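PDB 6WTF: B12-binding domain-containing protein from Kitasatospora setae, which probably methylates C2 of tryptophan as a cobalamin-dependent radical S-adenosylmethionine enzyme carrying a [4Fe-4S] cluster. Local coordinates for residues E185-Q190 with E236-G241; L222-C227 with Y244-L249. All coordinates share one frame; numbering follows the deposited sequence.

Interaction 1 of 2, residues E185-Q190 with E236-G241; sequences EPRVWQ and EPDAKG. With SA8 (S-5'-azamethionine-5'-deoxyadenosine), chain E; SF4 (iron/sulfur cluster), chain C.
R187 turns CG beside its own backbone N (chi1 -47°), and its chain then runs extended to NE, which carries the guanidinium to the backbone of D238. D238 has CG anti to its backbone N (chi1 167°), and this brings OD1 back to the same arginine. Two nitrogens of R187 hold one oxygen side-on. R187 NE donates a hydrogen bond to D238 O at 2.9 Å, nearly in line with the carbonyl bond. R187 NH2 donates a second to D238 O at 2.9 Å from a more tilted direction. Both N-H bonds are bent, as expected when two neighbouring donors share one acceptor.

R187 NH2 also forms a salt bridge with D238 OD1 at 3.3 Å. The carboxylate and guanidinium planes stand almost perpendicular, so this is not a flat paired bridge. Within the loop, R187 NH1 forms a salt bridge with E185 OE1 at 3.0 Å. R162 is a further partner of E185, K126 of D238, and G182 O of R187.

G241 lies against the loop backbone. Its CA makes CH-O contacts with E185 O and P186 O. G241, with positive phi, is the first residue past the helix to leave helical angles. At the far end of that helix, E236 OE2 accepts a hydrogen bond from the amino N of SA8 at 2.7 Å, and P237 CG touches cluster sulfur S3. K240 NZ forms a salt bridge with the cobalamin.

The buried arginine charge is met by two carboxylates and two backbone carbonyls, D238 O and G182 O. This chemistry ties the 185-190 loop to a helix that touches cluster, cobalamin and SAM analogue.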
loop_
_atom_site.group_PDB
_atom_site.type_symbol
_atom_site.label_atom_id
_atom_site.label_comp_id
_atom_site.label_asym_id
_atom_site.label_seq_id
_atom_site.Cartn_x
_atom_site.Cartn_y
_atom_site.Cartn_z
ATOM N N GLU A 185 -11.143 5.959 -12.667
ATOM C CA GLU A 185 -10.661 6.887 -13.676
ATOM C C GLU A 185 -9.184 6.636 -13.962
ATOM O O GLU A 185 -8.468 6.059 -13.137
ATOM C CB GLU A 185 -10.866 8.328 -13.206
ATOM C CG GLU A 185 -12.317 8.705 -12.913
ATOM C CD GLU A 185 -12.443 10.121 -12.372
ATOM O OE1 GLU A 185 -11.497 10.593 -11.704
ATOM O OE2 GLU A 185 -13.481 10.768 -12.619
ATOM N N PRO A 186 -8.698 7.039 -15.140
ATOM C CA PRO A 186 -7.265 6.848 -15.440
ATOM C C PRO A 186 -6.336 7.602 -14.495
ATOM O O PRO A 186 -5.306 7.059 -14.079
ATOM C CB PRO A 186 -7.145 7.362 -16.882
ATOM C CG PRO A 186 -8.513 7.210 -17.456
ATOM C CD PRO A 186 -9.467 7.461 -16.324
ATOM N N ARG A 187 -6.677 8.844 -14.151
ATOM C CA ARG A 187 -5.938 9.687 -13.207
ATOM C C ARG A 187 -4.518 9.996 -13.657
ATOM O O ARG A 187 -3.709 10.458 -12.852
ATOM C CB ARG A 187 -5.909 9.077 -11.799
ATOM C CG ARG A 187 -7.258 8.593 -11.334
ATOM C CD ARG A 187 -7.313 8.335 -9.843
ATOM N NE ARG A 187 -8.358 7.356 -9.578
ATOM C CZ ARG A 187 -9.656 7.640 -9.528
ATOM N NH1 ARG A 187 -10.074 8.891 -9.699
ATOM N NH2 ARG A 187 -10.534 6.671 -9.307
ATOM N N VAL A 188 -4.190 9.769 -14.933
ATOM C CA VAL A 188 -2.846 10.092 -15.410
ATOM C C VAL A 188 -2.594 11.592 -15.315
ATOM O O VAL A 188 -1.482 12.035 -15.000
ATOM C CB VAL A 188 -2.643 9.570 -16.845
ATOM C CG1 VAL A 188 -1.338 10.092 -17.420
ATOM C CG2 VAL A 188 -2.662 8.047 -16.867
ATOM N N TRP A 189 -3.625 12.399 -15.574
ATOM C CA TRP A 189 -3.472 13.845 -15.504
ATOM C C TRP A 189 -3.115 14.325 -14.104
ATOM O O TRP A 189 -2.626 15.450 -13.957
ATOM C CB TRP A 189 -4.750 14.544 -15.967
ATOM C CG TRP A 189 -5.915 14.382 -15.035
ATOM C CD1 TRP A 189 -6.850 13.383 -15.046
ATOM C CD2 TRP A 189 -6.269 15.250 -13.953
ATOM N NE1 TRP A 189 -7.766 13.580 -14.037
ATOM C CE2 TRP A 189 -7.432 14.719 -13.353
ATOM C CE3 TRP A 189 -5.721 16.428 -13.436
ATOM C CZ2 TRP A 189 -8.053 15.325 -12.260
ATOM C CZ3 TRP A 189 -6.338 17.028 -12.350
ATOM C CH2 TRP A 189 -7.490 16.476 -11.773
ATOM N N GLN A 190 -3.384 13.520 -13.072
ATOM C CA GLN A 190 -3.034 13.901 -11.710
ATOM C C GLN A 190 -1.553 13.717 -11.398
ATOM O O GLN A 190 -1.077 14.259 -10.395
ATOM C CB GLN A 190 -3.880 13.109 -10.703
ATOM C CG GLN A 190 -5.373 13.448 -10.737
ATOM C CD GLN A 190 -6.204 12.585 -9.803
ATOM O OE1 GLN A 190 -7.308 12.157 -10.149
ATOM N NE2 GLN A 190 -5.680 12.328 -8.612
ATOM N N GLU A 236 -6.192 -0.958 -5.816
ATOM C CA GLU A 236 -5.263 -0.040 -6.473
ATOM C C GLU A 236 -5.756 0.499 -7.817
ATOM O O GLU A 236 -5.548 1.687 -8.091
ATOM C CB GLU A 236 -3.883 -0.688 -6.651
ATOM C CG GLU A 236 -3.246 -1.111 -5.343
ATOM C CD GLU A 236 -1.776 -1.457 -5.480
ATOM O OE1 GLU A 236 -1.095 -0.901 -6.368
ATOM O OE2 GLU A 236 -1.295 -2.300 -4.698
ATOM N N PRO A 237 -6.373 -0.307 -8.693
ATOM C CA PRO A 237 -6.861 0.272 -9.959
ATOM C C PRO A 237 -7.752 1.485 -9.756
ATOM O O PRO A 237 -7.613 2.484 -10.471
ATOM C CB PRO A 237 -7.621 -0.889 -10.609
ATOM C CG PRO A 237 -6.986 -2.088 -10.070
ATOM C CD PRO A 237 -6.570 -1.769 -8.665
ATOM N N ASP A 238 -8.640 1.443 -8.769
ATOM C CA ASP A 238 -9.471 2.609 -8.506
ATOM C C ASP A 238 -8.696 3.684 -7.748
ATOM O O ASP A 238 -8.608 4.834 -8.190
ATOM C CB ASP A 238 -10.718 2.197 -7.728
ATOM C CG ASP A 238 -11.456 3.382 -7.159
ATOM O OD1 ASP A 238 -12.095 4.106 -7.953
ATOM O OD2 ASP A 238 -11.399 3.583 -5.925
ATOM N N ALA A 239 -8.116 3.316 -6.605
ATOM C CA ALA A 239 -7.540 4.307 -5.708
ATOM C C ALA A 239 -6.300 4.966 -6.299
ATOM O O ALA A 239 -5.990 6.111 -5.956
ATOM C CB ALA A 239 -7.226 3.660 -4.363
ATOM N N LYS A 240 -5.572 4.272 -7.173
ATOM C CA LYS A 240 -4.404 4.861 -7.815
ATOM C C LYS A 240 -4.706 5.408 -9.204
ATOM O O LYS A 240 -4.226 6.492 -9.556
ATOM C CB LYS A 240 -3.266 3.835 -7.908
ATOM C CG LYS A 240 -2.829 3.274 -6.569
ATOM C CD LYS A 240 -2.202 4.350 -5.692
ATOM C CE LYS A 240 -0.806 4.724 -6.170
ATOM N NZ LYS A 240 -0.027 5.398 -5.090
ATOM N N GLY A 241 -5.467 4.679 -10.004
ATOM C CA GLY A 241 -5.712 5.038 -11.390
ATOM C C GLY A 241 -5.640 3.774 -12.224
ATOM O O GLY A 241 -4.906 2.834 -11.914
HETATM N N SA8 E . 0.659 -3.968 -5.537
HETATM C CA SA8 E . 0.147 -5.146 -4.814
HETATM C C SA8 E . -0.092 -4.802 -3.349
HETATM O O SA8 E . -1.104 -5.438 -2.849
HETATM O OXT SA8 E . 0.600 -4.009 -2.727
HETATM C CB SA8 E . 1.110 -6.371 -4.931
HETATM C CG SA8 E . 0.373 -7.697 -4.808
HETATM N ND SA8 E . -0.009 -8.034 -3.434
HETATM C CE SA8 E . 1.176 -8.131 -2.576
HETATM C "C5'" SA8 E . -0.873 -9.210 -3.386
HETATM C "C4'" SA8 E . -1.235 -9.628 -1.973
HETATM O "O4'" SA8 E . -1.812 -8.511 -1.264
HETATM C "C3'" SA8 E . -2.325 -10.688 -1.924
HETATM O "O3'" SA8 E . -1.789 -11.990 -2.129
HETATM C "C2'" SA8 E . -2.874 -10.508 -0.506
HETATM O "O2'" SA8 E . -2.090 -11.220 0.445
HETATM C "C1'" SA8 E . -2.728 -8.991 -0.292
HETATM N N9 SA8 E . -3.974 -8.241 -0.418
HETATM C C8 SA8 E . -4.262 -7.250 -1.320
HETATM N N7 SA8 E . -5.478 -6.768 -1.214
HETATM C C5 SA8 E . -6.030 -7.492 -0.166
HETATM C C6 SA8 E . -7.296 -7.457 0.452
HETATM N N6 SA8 E . -8.300 -6.666 0.055
HETATM N N1 SA8 E . -7.507 -8.291 1.496
HETATM C C2 SA8 E . -6.521 -9.108 1.876
HETATM N N3 SA8 E . -5.296 -9.239 1.361
HETATM C C4 SA8 E . -5.110 -8.399 0.337
HETATM FE FE1 SF4 C . -3.915 -6.995 -9.844
HETATM FE FE2 SF4 C . -2.944 -4.479 -10.338
HETATM FE FE3 SF4 C . -1.504 -6.230 -8.810
HETATM FE FE4 SF4 C . -3.806 -5.137 -7.829
HETATM S S1 SF4 C . -1.897 -4.024 -8.371
HETATM S S2 SF4 C . -3.162 -7.329 -7.714
HETATM S S3 SF4 C . -5.065 -5.021 -9.719
HETATM S S4 SF4 C . -2.045 -6.466 -11.015
#

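Interaction 2 of 2, residues L222-C227 with Y244-L249. With SF4 (iron/sulfur cluster), chain C.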
loop_
_atom_site.group_PDB
_atom_site.type_symbol
_atom_site.label_atom_id
_atom_site.label_comp_id
_atom_site.label_asym_id
_atom_site.label_seq_id
_atom_site.Cartn_x
_atom_site.Cartn_y
_atom_site.Cartn_z
ATOM N N LEU A 222 9.300 5.229 -6.964
ATOM C CA LEU A 222 8.147 5.100 -7.840
ATOM C C LEU A 222 8.601 5.281 -9.281
ATOM O O LEU A 222 9.265 6.269 -9.607
ATOM C CB LEU A 222 7.091 6.148 -7.489
ATOM C CG LEU A 222 5.892 6.246 -8.432
ATOM C CD1 LEU A 222 5.050 4.995 -8.320
ATOM C CD2 LEU A 222 5.066 7.497 -8.114
ATOM N N THR A 223 8.244 4.331 -10.139
ATOM C CA THR A 223 8.521 4.475 -11.561
ATOM C C THR A 223 7.284 4.783 -12.387
ATOM O O THR A 223 7.407 5.384 -13.456
ATOM C CB THR A 223 9.178 3.204 -12.110
ATOM O OG1 THR A 223 8.160 2.293 -12.534
ATOM C CG2 THR A 223 10.017 2.542 -11.027
ATOM N N LYS A 224 6.100 4.396 -11.914
ATOM C CA LYS A 224 4.870 4.648 -12.648
ATOM C C LYS A 224 3.683 4.495 -11.711
ATOM O O LYS A 224 3.669 3.613 -10.848
ATOM C CB LYS A 224 4.732 3.701 -13.850
ATOM C CG LYS A 224 4.877 2.210 -13.511
ATOM C CD LYS A 224 5.407 1.427 -14.717
ATOM C CE LYS A 224 6.012 0.073 -14.323
ATOM N NZ LYS A 224 5.016 -0.835 -13.669
ATOM N N ASN A 225 2.689 5.347 -11.901
ATOM C CA ASN A 225 1.459 5.312 -11.128
ATOM C C ASN A 225 0.382 4.551 -11.889
ATOM O O ASN A 225 0.284 4.659 -13.113
ATOM C CB ASN A 225 0.969 6.730 -10.828
ATOM C CG ASN A 225 -0.347 6.737 -10.095
ATOM O OD1 ASN A 225 -0.390 6.488 -8.890
ATOM N ND2 ASN A 225 -1.434 7.002 -10.817
ATOM N N GLY A 226 -0.423 3.789 -11.155
ATOM C CA GLY A 226 -1.616 3.165 -11.691
ATOM C C GLY A 226 -1.437 1.682 -11.971
ATOM O O GLY A 226 -0.337 1.124 -11.929
ATOM N N CYS A 227 -2.570 1.034 -12.231
ATOM C CA CYS A 227 -2.588 -0.351 -12.677
ATOM C C CYS A 227 -3.744 -0.532 -13.646
ATOM O O CYS A 227 -4.885 -0.195 -13.318
ATOM C CB CYS A 227 -2.724 -1.325 -11.503
ATOM S SG CYS A 227 -2.631 -3.066 -12.010
ATOM N N TYR A 244 -1.534 3.842 -16.833
ATOM C CA TYR A 244 -0.189 4.057 -16.316
ATOM C C TYR A 244 0.245 5.491 -16.594
ATOM O O TYR A 244 0.227 5.944 -17.744
ATOM C CB TYR A 244 0.791 3.059 -16.933
ATOM C CG TYR A 244 0.441 1.615 -16.637
ATOM C CD1 TYR A 244 0.503 1.113 -15.342
ATOM C CD2 TYR A 244 0.036 0.759 -17.649
ATOM C CE1 TYR A 244 0.169 -0.200 -15.066
ATOM C CE2 TYR A 244 -0.297 -0.554 -17.385
ATOM C CZ TYR A 244 -0.231 -1.027 -16.090
ATOM O OH TYR A 244 -0.563 -2.339 -15.829
ATOM N N GLY A 245 0.611 6.205 -15.534
ATOM C CA GLY A 245 1.322 7.461 -15.663
ATOM C C GLY A 245 2.794 7.234 -15.387
ATOM O O GLY A 245 3.217 7.204 -14.228
ATOM N N GLN A 246 3.579 7.044 -16.445
ATOM C CA GLN A 246 4.993 6.730 -16.302
ATOM C C GLN A 246 5.820 7.989 -16.090
ATOM O O GLN A 246 5.569 9.028 -16.708
ATOM C CB GLN A 246 5.504 5.997 -17.540
ATOM C CG GLN A 246 5.200 4.521 -17.559
ATOM C CD GLN A 246 4.108 4.174 -18.535
ATOM O OE1 GLN A 246 3.357 5.042 -18.984
ATOM N NE2 GLN A 246 4.013 2.895 -18.876
ATOM N N ARG A 247 6.809 7.890 -15.206
ATOM C CA ARG A 247 7.760 8.965 -14.973
ATOM C C ARG A 247 8.912 8.900 -15.972
ATOM O O ARG A 247 9.221 7.847 -16.540
ATOM C CB ARG A 247 8.320 8.910 -13.552
ATOM C CG ARG A 247 7.289 8.748 -12.457
ATOM C CD ARG A 247 7.972 8.738 -11.099
ATOM N NE ARG A 247 8.917 9.845 -10.958
ATOM C CZ ARG A 247 9.880 9.906 -10.041
ATOM N NH1 ARG A 247 10.050 8.918 -9.166
ATOM N NH2 ARG A 247 10.681 10.961 -10.002
ATOM N N GLU A 248 9.540 10.053 -16.188
ATOM C CA GLU A 248 10.769 10.088 -16.963
ATOM C C GLU A 248 11.795 9.171 -16.318
ATOM O O GLU A 248 12.014 9.227 -15.104
ATOM C CB GLU A 248 11.317 11.513 -17.030
ATOM C CG GLU A 248 10.424 12.544 -17.699
ATOM C CD GLU A 248 10.315 12.372 -19.208
ATOM O OE1 GLU A 248 10.044 11.251 -19.689
ATOM O OE2 GLU A 248 10.514 13.380 -19.921
ATOM N N LEU A 249 12.415 8.315 -17.133
ATOM C CA LEU A 249 13.393 7.372 -16.602
ATOM C C LEU A 249 14.565 8.106 -15.967
ATOM O O LEU A 249 15.012 7.749 -14.871
ATOM C CB LEU A 249 13.881 6.440 -17.711
ATOM C CG LEU A 249 12.775 5.681 -18.447
ATOM C CD1 LEU A 249 13.349 4.878 -19.603
ATOM C CD2 LEU A 249 12.025 4.790 -17.490
HETATM FE FE1 SF4 C . -3.915 -6.995 -9.844
HETATM FE FE2 SF4 C . -2.944 -4.479 -10.338
HETATM FE FE3 SF4 C . -1.504 -6.230 -8.810
HETATM FE FE4 SF4 C . -3.806 -5.137 -7.829
HETATM S S1 SF4 C . -1.897 -4.024 -8.371
HETATM S S2 SF4 C . -3.162 -7.329 -7.714
HETATM S S3 SF4 C . -5.065 -5.021 -9.719
HETATM S S4 SF4 C . -2.045 -6.466 -11.015
#
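Y244, R247 and K224 have the most surface buried here. K224 lies in a short antiparallel strand pair, and Y244 and R247 flank it. Y244 sits at the cluster end. Its CG lies beside the backbone N (chi1 -60°), which swings the ring along G226 and C227. The edge of the Y244 ring meets G226 O, with Y244 CE1 3.4 Å from that oxygen, and CE1 also touches C227 CA. Next to it, C227 SG binds iron FE2 of the cluster at 2.2 Å.

R247 holds the other end. Its chain bends at chi3 (48°), and R247 NH1 donates a hydrogen bond to L222 O at 2.8 Å, in the carbonyl plane. The CB and CG of R247 lie against T223 O, which accepts a hydrogen bond from R247 N. E255 gives NH1 a second, charged partner, S195 O accepts a hydrogen bond from NH2, and Y197 makes a cation-pi contact.

K224 and Q246 form the non-hydrogen-bonded pair between them. K224 CB packs on Q246 CG at 3.8 Å, while the lysine end leads away to the carbonyls of L276 and F274. The neighbouring pair, N225 with G245, is hydrogen-bonded both ways: N225 N to G245 O at 3.0 Å and G245 N to N225 O at 2.9 Å.

The contact is therefore mostly backbone bonding, with one aromatic edge and one charged side chain at its ends. It probably helps set the course of the chain as it enters the CX3CX2C motif, of which C227 is the first cysteine.

How the interactions relate
Both contacts are largely buried, but P186 of interaction 1 is exposed, whereas no touching residue of interaction 2 is more than partly exposed. They also interleave along the chain: strand 224-225, helix 236-240 and strand 245-246 follow one another. G241 O and C227 N, 3.0 Å apart, probably form a hydrogen bond between them, as do K240 O and N225 ND2. Interaction 1 brings in a distant loop through a salt-bridge network, with no backbone hydrogen bonds between its segments. Interaction 2 joins two nearby strands within the radical SAM core, chiefly by backbone bonds, and buries about twice the area. Both reach the iron-sulfur cluster: 222-227 supplies a cysteine ligand, and 236-241 packs a proline on it.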